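Local coordinates for protein dihydrofolate reductase (Schistosoma mansoni, PDB 3VCO) that reduces 7,8-dihydrofolate to tetrahydrofolate with NADPH, a key step in folate metabolism that feeds thymidylate, purine and glycine synthesis, at residues K64-M69 / S123-V128; L173-L178 / K194-D199. All blocks are in the same frame, centred on the assembly; numbering follows the deposited sequence. Where two conformers were deposited one is given.

Both contacts belong to the same mixed sheet, but no strand is common to them and their nearest atoms stay about 9 Å apart. Interaction 1 joins two parallel strands, 64-70 and 125-130. Four of its nine touching residues are buried, and helix 109-116 covers its small apolar side chains. An asparagine amide serves the backbone where the register slips. Interaction 2 lies farther from the centre of the chain and more toward the surface. There the short strand 174-175 runs antiparallel to strand 191-200. Its contacts mix a tyrosine ring, leucine and valine branches and long lysine chains, and a water sits beside the backbone.

Interaction 1: K64-M69 / S123-V128; sequences KNAVVM and SIVDEV
The side chain of Asn65 leans across to the backbone N-H of Glu127 and the CB of Asp126. Its CG lies anti to the carbonyl carbon (chi1 -61°), which carries the amide toward segment 123-128. There OD1 accepts the N-H of Glu127 at 2.8 Å. The donor is tilted from the amide plane, but the bond is fairly straight (162° at the hydrogen). The same OD1 lies against Asp126 CB at 3.2 Å. The side chains of Asn65 and Asp126 run side by side, pointing the same way. The far ends are held elsewhere: Asn65 ND2 bonds to Lys58 O and Thr56 O, and Asp126 OD2 to His60 N. The amide lies beside a beta bulge that includes Glu127. Lys64 pairs with Val125, but Ala66 pairs with Val128, so segment 123-128 spends one residue more. The two strands are parallel neighbours in the central sheet of the dihydrofolate reductase fold. Backbone bonds flank the irregular step: Lys64 N to Ile124 O (2.9 Å), Asp126 N to Lys64 O (3.0 Å) and Ala66 N to Glu127 O (2.8 Å). On the sheet face of Ala66, the methyl CB is a low bump facing the shallow notch between branches of Val125 and Val128. Val125 CG2 lies 4.4 Å from it, and Val128 CG2 is about as far. Val68 adds a second bump, its CG2 resting on Val128 CG1 at 4.0 Å. Leu116 of helix 109-116 covers both Ala66 and Val128. At the other end, Lys64 CG brushes Ile124 CG2 at 3.8 Å before the lysine chain bends away.

Interaction 2: L173-L178 / K194-D199; sequences LKKVDL and KFCVYD
Leu173 sets its CD1 methyl over one face of the Tyr198 ring, a CH-pi contact. The methyl is 3.9 Å from the ring centroid and displaced toward the rim, close to CG. The two side chains cross at about a right angle. Lys175 meets the same ring obliquely, with CD 3.5 Å from Tyr198 CE1. Its chain starts anti to the backbone N (chi1 -173°) and bends at chi2 (85°). This turns it along segment 194-199, and NZ comes to lie 3.0 Å from Cys196 SG, a short approach that is not assigned as a bond. The amino group of Lys194 is also near, a like charge that probably adds some repulsion. On the face of the sheet that bears Asp199, Val176 puts CG2 3.3 Å from Asp199 OD2. Val197 CG1 lies against Val176 CB and, at 3.9 Å, against Leu178 CD1.

The backbone sets these neighbours in place. Lys174 and Asp199 form a hydrogen-bonded antiparallel pair, with Lys174 N to Asp199 O at 2.9 Å and Asp199 N to Lys174 O at 2.8 Å. Val176 N then bonds to Val197 O at 2.8 Å. Beyond it, a water accepts the N-H of Val197. The same water approaches Val176 O, but too closely for that bond to be taken at face value. Farther out, strand 148-156 holds the polar ends: His154 bonds to the Tyr198 hydroxyl, and Arg149 forms a salt bridge with Asp199. The arrangement is a short antiparallel strand laid along the C-terminal strand 191-200, itself antiparallel to strand 148-156 in the dihydrofolate reductase sheet.

Interaction 1: K64-M69 / S123-V128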
loop_
_atom_site.group_PDB
_atom_site.type_symbol
_atom_site.label_atom_id
_atom_site.label_comp_id
_atom_site.label_asym_id
_atom_site.label_seq_id
_atom_site.Cartn_x
_atom_site.Cartn_y
_atom_site.Cartn_z
ATOM N N LYS A 64 3.495 13.586 7.896
ATOM C CA LYS A 64 2.462 12.732 7.292
ATOM C C LYS A 64 3.091 11.724 6.371
ATOM O O LYS A 64 3.961 12.062 5.576
ATOM C CB LYS A 64 1.497 13.550 6.433
ATOM C CG LYS A 64 1.049 14.896 7.005
ATOM C CD LYS A 64 -0.211 14.725 7.812
ATOM C CE LYS A 64 -0.338 15.858 8.851
ATOM N NZ LYS A 64 -1.683 15.819 9.406
ATOM N N ASN A 65 2.613 10.495 6.427
ATOM C CA ASN A 65 3.042 9.526 5.432
ATOM C C ASN A 65 2.420 9.817 4.064
ATOM O O ASN A 65 1.422 10.512 3.987
ATOM C CB ASN A 65 2.721 8.102 5.890
ATOM C CG ASN A 65 3.412 7.760 7.163
ATOM O OD1 ASN A 65 4.577 8.143 7.353
ATOM N ND2 ASN A 65 2.712 7.065 8.067
ATOM N N ALA A 66 3.056 9.340 2.993
ATOM C CA ALA A 66 2.488 9.408 1.638
ATOM C C ALA A 66 1.935 8.038 1.249
ATOM O O ALA A 66 2.524 7.008 1.596
ATOM C CB ALA A 66 3.548 9.867 0.611
ATOM N N VAL A 67 0.760 8.017 0.623
ATOM C CA VAL A 67 0.253 6.781 0.028
ATOM C C VAL A 67 0.193 7.023 -1.477
ATOM O O VAL A 67 -0.406 7.995 -1.932
ATOM C CB VAL A 67 -1.132 6.378 0.526
ATOM C CG1 VAL A 67 -1.033 5.897 2.008
ATOM C CG2 VAL A 67 -2.127 7.575 0.415
ATOM N N VAL A 68 0.896 6.163 -2.211
ATOM C CA VAL A 68 1.051 6.309 -3.630
ATOM C C VAL A 68 0.321 5.135 -4.268
ATOM O O VAL A 68 0.444 4.004 -3.792
ATOM C CB VAL A 68 2.553 6.328 -4.021
ATOM C CG1 VAL A 68 2.695 6.591 -5.530
ATOM C CG2 VAL A 68 3.351 7.404 -3.183
ATOM N N MET A 69 -0.460 5.403 -5.317
ATOM C CA MET A 69 -1.296 4.361 -5.899
ATOM C C MET A 69 -1.595 4.697 -7.363
ATOM O O MET A 69 -1.505 5.858 -7.743
ATOM C CB MET A 69 -2.619 4.285 -5.125
ATOM C CG MET A 69 -3.505 5.506 -5.389
ATOM S SD MET A 69 -4.856 5.699 -4.227
ATOM C CE MET A 69 -4.015 6.879 -3.181
ATOM N N SER A 123 9.491 18.609 3.753
ATOM C CA SER A 123 9.471 18.954 5.175
ATOM C C SER A 123 8.269 18.277 5.859
ATOM O O SER A 123 8.112 18.325 7.065
ATOM C CB SER A 123 9.374 20.475 5.347
ATOM O OG SER A 123 10.532 21.155 4.899
ATOM N N ILE A 124 7.404 17.656 5.069
ATOM C CA ILE A 124 6.181 17.064 5.599
ATOM C C ILE A 124 6.207 15.531 5.666
ATOM O O ILE A 124 5.719 14.926 6.627
ATOM C CB ILE A 124 4.989 17.462 4.733
ATOM C CG1 ILE A 124 5.059 18.957 4.441
ATOM C CG2 ILE A 124 3.671 17.070 5.426
ATOM C CD1 ILE A 124 3.898 19.483 3.650
ATOM N N VAL A 125 6.766 14.908 4.638
ATOM C CA VAL A 125 6.669 13.451 4.449
ATOM C C VAL A 125 7.448 12.672 5.516
ATOM O O VAL A 125 8.528 13.075 5.944
ATOM C CB VAL A 125 7.196 13.062 3.042
ATOM C CG1 VAL A 125 8.651 13.465 2.906
ATOM C CG2 VAL A 125 7.045 11.541 2.776
ATOM N N ASP A 126 6.864 11.591 5.994
ATOM C CA ASP A 126 7.582 10.697 6.863
ATOM C C ASP A 126 7.869 9.464 6.009
ATOM O O ASP A 126 8.881 9.443 5.309
ATOM C CB ASP A 126 6.810 10.359 8.145
ATOM C CG ASP A 126 7.655 9.536 9.131
ATOM O OD1 ASP A 126 8.804 9.162 8.781
ATOM O OD2 ASP A 126 7.181 9.279 10.257
ATOM N N GLU A 127 6.983 8.464 6.001
ATOM C CA GLU A 127 7.222 7.255 5.206
ATOM C C GLU A 127 6.357 7.247 3.924
ATOM O O GLU A 127 5.360 7.989 3.812
ATOM C CB GLU A 127 7.001 5.970 6.042
ATOM C CG GLU A 127 7.915 5.835 7.343
ATOM C CD GLU A 127 9.057 4.824 7.199
ATOM O OE1 GLU A 127 9.004 4.026 6.253
ATOM O OE2 GLU A 127 10.019 4.824 8.028
ATOM N N VAL A 128 6.752 6.421 2.971
ATOM C CA VAL A 128 6.085 6.312 1.689
ATOM C C VAL A 128 5.518 4.898 1.579
ATOM O O VAL A 128 6.252 3.919 1.774
ATOM C CB VAL A 128 7.083 6.572 0.543
ATOM C CG1 VAL A 128 6.430 6.372 -0.811
ATOM C CG2 VAL A 128 7.631 8.003 0.665
#

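Interaction 2: L173-L178 / K194-D199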
loop_
_atom_site.group_PDB
_atom_site.type_symbol
_atom_site.label_atom_id
_atom_site.label_comp_id
_atom_site.label_asym_id
_atom_site.label_seq_id
_atom_site.Cartn_x
_atom_site.Cartn_y
_atom_site.Cartn_z
ATOM N N LEU A 173 12.352 -13.645 2.503
ATOM C CA LEU A 173 11.748 -12.515 3.207
ATOM C C LEU A 173 12.054 -12.623 4.698
ATOM O O LEU A 173 12.039 -13.711 5.282
ATOM C CB LEU A 173 10.242 -12.460 2.993
ATOM C CG LEU A 173 9.696 -12.088 1.606
ATOM C CD1 LEU A 173 8.182 -12.193 1.596
ATOM C CD2 LEU A 173 10.122 -10.720 1.136
ATOM N N LYS A 174 12.360 -11.496 5.317
ATOM C CA LYS A 174 12.692 -11.492 6.739
ATOM C C LYS A 174 11.443 -11.013 7.460
ATOM O O LYS A 174 10.969 -9.903 7.239
ATOM C CB LYS A 174 13.890 -10.574 7.018
ATOM C CG LYS A 174 15.224 -11.190 6.620
ATOM C CD LYS A 174 16.208 -10.174 6.007
ATOM C CE LYS A 174 16.375 -8.898 6.839
ATOM N NZ LYS A 174 16.882 -7.742 6.012
ATOM N N LYS A 175 10.877 -11.888 8.269
ATOM C CA LYS A 175 9.636 -11.596 8.964
ATOM C C LYS A 175 9.946 -10.595 10.067
ATOM O O LYS A 175 10.924 -10.764 10.819
ATOM C CB LYS A 175 9.070 -12.892 9.557
ATOM C CG LYS A 175 7.708 -12.759 10.173
ATOM C CD LYS A 175 6.616 -12.906 9.139
ATOM C CE LYS A 175 5.269 -13.158 9.805
ATOM N NZ LYS A 175 4.671 -14.465 9.409
ATOM N N VAL A 176 9.126 -9.551 10.154
ATOM C CA VAL A 176 9.341 -8.491 11.128
ATOM C C VAL A 176 8.317 -8.626 12.242
ATOM O O VAL A 176 7.132 -8.823 11.970
ATOM C CB VAL A 176 9.173 -7.105 10.458
ATOM C CG1 VAL A 176 9.344 -5.978 11.470
ATOM C CG2 VAL A 176 10.146 -6.941 9.285
ATOM N N ASP A 177 8.760 -8.481 13.491
ATOM C CA ASP A 177 7.850 -8.424 14.631
ATOM C C ASP A 177 7.537 -6.980 15.078
ATOM O O ASP A 177 8.417 -6.242 15.548
ATOM C CB ASP A 177 8.438 -9.216 15.799
ATOM C CG ASP A 177 7.696 -8.983 17.093
ATOM O OD1 ASP A 177 6.451 -9.129 17.101
ATOM O OD2 ASP A 177 8.357 -8.658 18.105
ATOM N N LEU A 178 6.280 -6.572 14.938
ATOM C CA LEU A 178 5.877 -5.239 15.376
ATOM C C LEU A 178 4.760 -5.360 16.388
ATOM O O LEU A 178 3.827 -6.118 16.166
ATOM C CB LEU A 178 5.459 -4.401 14.179
ATOM C CG LEU A 178 6.612 -3.973 13.277
ATOM C CD1 LEU A 178 6.136 -3.937 11.847
ATOM C CD2 LEU A 178 7.132 -2.593 13.703
ATOM N N LYS A 194 -4.527 -13.065 7.946
ATOM C CA LYS A 194 -3.595 -12.743 9.005
ATOM C C LYS A 194 -2.665 -11.701 8.446
ATOM O O LYS A 194 -2.552 -11.551 7.216
ATOM C CB LYS A 194 -2.837 -13.976 9.460
ATOM C CG LYS A 194 -1.725 -14.404 8.527
ATOM C CD LYS A 194 -1.059 -15.689 8.988
ATOM C CE LYS A 194 -0.130 -15.482 10.169
ATOM N NZ LYS A 194 0.761 -16.683 10.335
ATOM N N PHE A 195 -2.020 -10.976 9.341
ATOM C CA PHE A 195 -1.186 -9.829 8.964
ATOM C C PHE A 195 0.272 -10.171 9.181
ATOM O O PHE A 195 0.644 -10.652 10.229
ATOM C CB PHE A 195 -1.549 -8.595 9.801
ATOM C CG PHE A 195 -3.014 -8.201 9.697
ATOM C CD1 PHE A 195 -3.550 -7.766 8.488
ATOM C CD2 PHE A 195 -3.848 -8.276 10.795
ATOM C CE1 PHE A 195 -4.908 -7.416 8.372
ATOM C CE2 PHE A 195 -5.190 -7.933 10.685
ATOM C CZ PHE A 195 -5.718 -7.527 9.462
ATOM N N CYS A 196 1.101 -9.886 8.192
ATOM C CA CYS A 196 2.526 -10.216 8.272
ATOM C C CYS A 196 3.299 -9.056 7.653
ATOM O O CYS A 196 2.826 -8.381 6.733
ATOM C CB CYS A 196 2.827 -11.502 7.503
ATOM S SG CYS A 196 2.265 -13.018 8.291
ATOM N N VAL A 197 4.477 -8.796 8.201
ATOM C CA VAL A 197 5.318 -7.722 7.720
ATOM C C VAL A 197 6.713 -8.271 7.375
ATOM O O VAL A 197 7.309 -9.012 8.158
ATOM C CB VAL A 197 5.449 -6.656 8.777
ATOM C CG1 VAL A 197 6.283 -5.519 8.258
ATOM C CG2 VAL A 197 4.031 -6.163 9.215
ATOM N N TYR A 198 7.208 -7.914 6.193
ATOM C CA TYR A 198 8.425 -8.511 5.688
ATOM C C TYR A 198 9.395 -7.459 5.216
ATOM O O TYR A 198 8.993 -6.504 4.558
ATOM C CB TYR A 198 8.129 -9.409 4.483
ATOM C CG TYR A 198 7.118 -10.542 4.721
ATOM C CD1 TYR A 198 7.468 -11.689 5.424
ATOM C CD2 TYR A 198 5.834 -10.442 4.231
ATOM C CE1 TYR A 198 6.539 -12.712 5.633
ATOM C CE2 TYR A 198 4.902 -11.462 4.421
ATOM C CZ TYR A 198 5.250 -12.571 5.124
ATOM O OH TYR A 198 4.314 -13.548 5.292
ATOM N N ASP A 199 10.669 -7.674 5.521
ATOM C CA ASP A 199 11.745 -6.902 4.916
ATOM C C ASP A 199 12.358 -7.727 3.814
ATOM O O ASP A 199 12.702 -8.876 4.023
ATOM C CB ASP A 199 12.797 -6.534 5.962
ATOM C CG ASP A 199 12.350 -5.392 6.819
ATOM O OD1 ASP A 199 11.584 -4.543 6.321
ATOM O OD2 ASP A 199 12.742 -5.344 7.989
HETATM O O HOH W 1 5.135 -9.824 10.941
#